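Local coordinates for protein TubZ (Clostridium botulinum C phage, PDB 4XCQ) that is a tubulin/FtsZ-family, nucleotide-binding cytoskeletal protein that forms filaments and binds guanosine-5'-diphosphate, at residues S251-V256 and G274-K279. Numbering follows the deposited sequence.
Sequences STTRVV and GYNSKK
Asn276 reaches from the end of one parallel strand to Ser251 on its neighbour, and illustrates how a single amide can both shape a turn and tie it to the adjoining strand. With CG set between the backbone N and the carbonyl carbon (chi1 72°), the side chain brings its amide alongside Ser251. Its CB lies 3.7 Å from Ser251 OG, and CG is about as close to the same oxygen. At the tip the amide divides its work. Asn276 ND2 donates to Ser251 OG at 3.0 Å, the hydroxyl sitting 18° out of the amide plane, and also bonds to the carbonyl oxygen of Lys279, at a modelled length that is doubtfully short. Asn276 OD1 turns to its own chain and accepts from Lys278 N at 2.9 Å, the Asx turn, and from Lys279 N, a bond in the carbonyl plane whose length is likewise doubtful. The bonds from ND2 to Ser251 OG and from Lys278 N to OD1 together fix how the amide is turned.

The backbones themselves are paired in parallel: Thr252 N donates to Gly274 O at 3.2 Å, and Asn276 N to Thr252 O at 3.1 Å. Beyond the pairing, Thr253 CA leans on Asn276 O through a 3.2 Å C-H...O contact. On the face shared by Thr252 and Tyr275, the phenol ring presents its edge to Arg254 O, which also accepts from Thr252 OG1; Val255 CG2 rests 3.8 Å from Tyr275 OH, whose hydrogen bond is with Lys273.

Helix 258-265 links strands 247-252 and 270-275, side by side in the sheet, as a beta-alpha-beta unit of the C-terminal domain, with 270-275 outermost. The Asx turn starts the connection that passes the end of strand 247-252 to reach strand 281-287, antiparallel on its other side.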
loop_
_atom_site.group_PDB
_atom_site.type_symbol
_atom_site.label_atom_id
_atom_site.label_comp_id
_atom_site.label_asym_id
_atom_site.label_seq_id
_atom_site.Cartn_x
_atom_site.Cartn_y
_atom_site.Cartn_z
ATOM N N SER A 251 -4.089 16.715 -10.159
ATOM C CA SER A 251 -3.085 17.747 -10.381
ATOM C C SER A 251 -2.425 17.559 -11.744
ATOM O O SER A 251 -1.712 16.579 -11.975
ATOM C CB SER A 251 -2.039 17.732 -9.268
ATOM O OG SER A 251 -1.226 18.889 -9.330
ATOM N N THR A 252 -2.669 18.502 -12.648
ATOM C CA THR A 252 -2.219 18.355 -14.024
ATOM C C THR A 252 -1.380 19.538 -14.495
ATOM O O THR A 252 -1.354 20.593 -13.859
ATOM C CB THR A 252 -3.409 18.186 -14.974
ATOM O OG1 THR A 252 -4.207 19.375 -14.951
ATOM C CG2 THR A 252 -4.257 16.991 -14.549
ATOM N N THR A 253 -0.698 19.354 -15.622
ATOM C CA THR A 253 0.197 20.373 -16.150
ATOM C C THR A 253 -0.573 21.465 -16.879
ATOM O O THR A 253 -0.145 22.617 -16.913
ATOM C CB THR A 253 1.244 19.755 -17.094
ATOM O OG1 THR A 253 0.582 19.029 -18.137
ATOM C CG2 THR A 253 2.142 18.807 -16.326
ATOM N N ARG A 254 -1.707 21.096 -17.470
ATOM C CA ARG A 254 -2.593 22.072 -18.099
ATOM C C ARG A 254 -4.058 21.812 -17.757
ATOM O O ARG A 254 -4.393 20.810 -17.125
ATOM C CB ARG A 254 -2.411 22.088 -19.627
ATOM C CG ARG A 254 -1.090 21.528 -20.135
ATOM C CD ARG A 254 -0.247 22.605 -20.820
ATOM N NE ARG A 254 -0.974 23.330 -21.859
ATOM C CZ ARG A 254 -0.640 24.540 -22.297
ATOM N NH1 ARG A 254 0.408 25.167 -21.781
ATOM N NH2 ARG A 254 -1.355 25.124 -23.248
ATOM N N VAL A 255 -4.919 22.740 -18.170
ATOM C CA VAL A 255 -6.363 22.619 -17.988
ATOM C C VAL A 255 -6.876 21.330 -18.621
ATOM O O VAL A 255 -6.538 21.018 -19.763
ATOM C CB VAL A 255 -7.112 23.830 -18.602
ATOM C CG1 VAL A 255 -8.612 23.570 -18.669
ATOM C CG2 VAL A 255 -6.817 25.096 -17.811
ATOM N N VAL A 256 -7.679 20.574 -17.879
ATOM C CA VAL A 256 -8.216 19.319 -18.390
ATOM C C VAL A 256 -9.703 19.166 -18.081
ATOM O O VAL A 256 -10.206 19.742 -17.120
ATOM C CB VAL A 256 -7.459 18.110 -17.809
ATOM C CG1 VAL A 256 -6.009 18.111 -18.278
ATOM C CG2 VAL A 256 -7.535 18.116 -16.295
ATOM N N GLY A 274 -5.959 20.823 -8.892
ATOM C CA GLY A 274 -4.811 21.706 -8.813
ATOM C C GLY A 274 -3.910 21.548 -10.019
ATOM O O GLY A 274 -4.201 20.763 -10.921
ATOM N N TYR A 275 -2.812 22.292 -10.039
ATOM C CA TYR A 275 -1.872 22.210 -11.148
ATOM C C TYR A 275 -0.436 22.063 -10.663
ATOM O O TYR A 275 -0.087 22.510 -9.569
ATOM C CB TYR A 275 -1.997 23.445 -12.045
ATOM C CG TYR A 275 -3.385 23.645 -12.605
ATOM C CD1 TYR A 275 -3.804 22.953 -13.733
ATOM C CD2 TYR A 275 -4.279 24.525 -12.003
ATOM C CE1 TYR A 275 -5.075 23.129 -14.246
ATOM C CE2 TYR A 275 -5.554 24.708 -12.511
ATOM C CZ TYR A 275 -5.943 24.009 -13.631
ATOM O OH TYR A 275 -7.207 24.185 -14.141
ATOM N N ASN A 276 0.386 21.423 -11.486
ATOM C CA ASN A 276 1.815 21.311 -11.230
ATOM C C ASN A 276 2.559 21.370 -12.555
ATOM O O ASN A 276 1.948 21.296 -13.619
ATOM C CB ASN A 276 2.149 20.021 -10.491
ATOM C CG ASN A 276 2.021 18.801 -11.372
ATOM O OD1 ASN A 276 3.004 18.340 -11.954
ATOM N ND2 ASN A 276 0.808 18.273 -11.482
ATOM N N SER A 277 3.878 21.489 -12.497
ATOM C CA SER A 277 4.650 21.729 -13.708
ATOM C C SER A 277 5.312 20.479 -14.278
ATOM O O SER A 277 6.028 20.567 -15.275
ATOM C CB SER A 277 5.715 22.796 -13.436
ATOM O OG SER A 277 6.606 22.376 -12.416
ATOM N N LYS A 278 5.079 19.320 -13.665
ATOM C CA LYS A 278 5.827 18.124 -14.057
ATOM C C LYS A 278 4.981 16.886 -14.369
ATOM O O LYS A 278 5.331 16.105 -15.251
ATOM C CB LYS A 278 6.850 17.768 -12.970
ATOM C CG LYS A 278 7.531 18.968 -12.327
ATOM C CD LYS A 278 8.792 18.563 -11.580
ATOM C CE LYS A 278 9.956 19.486 -11.925
ATOM N NZ LYS A 278 10.330 19.431 -13.368
ATOM N N LYS A 279 3.881 16.691 -13.652
ATOM C CA LYS A 279 3.132 15.442 -13.786
ATOM C C LYS A 279 1.625 15.641 -13.958
ATOM O O LYS A 279 1.067 16.655 -13.546
ATOM C CB LYS A 279 3.387 14.547 -12.568
ATOM C CG LYS A 279 4.850 14.189 -12.330
ATOM C CD LYS A 279 5.179 12.803 -12.863
ATOM C CE LYS A 279 6.605 12.398 -12.516
ATOM N NZ LYS A 279 6.786 10.923 -12.615
#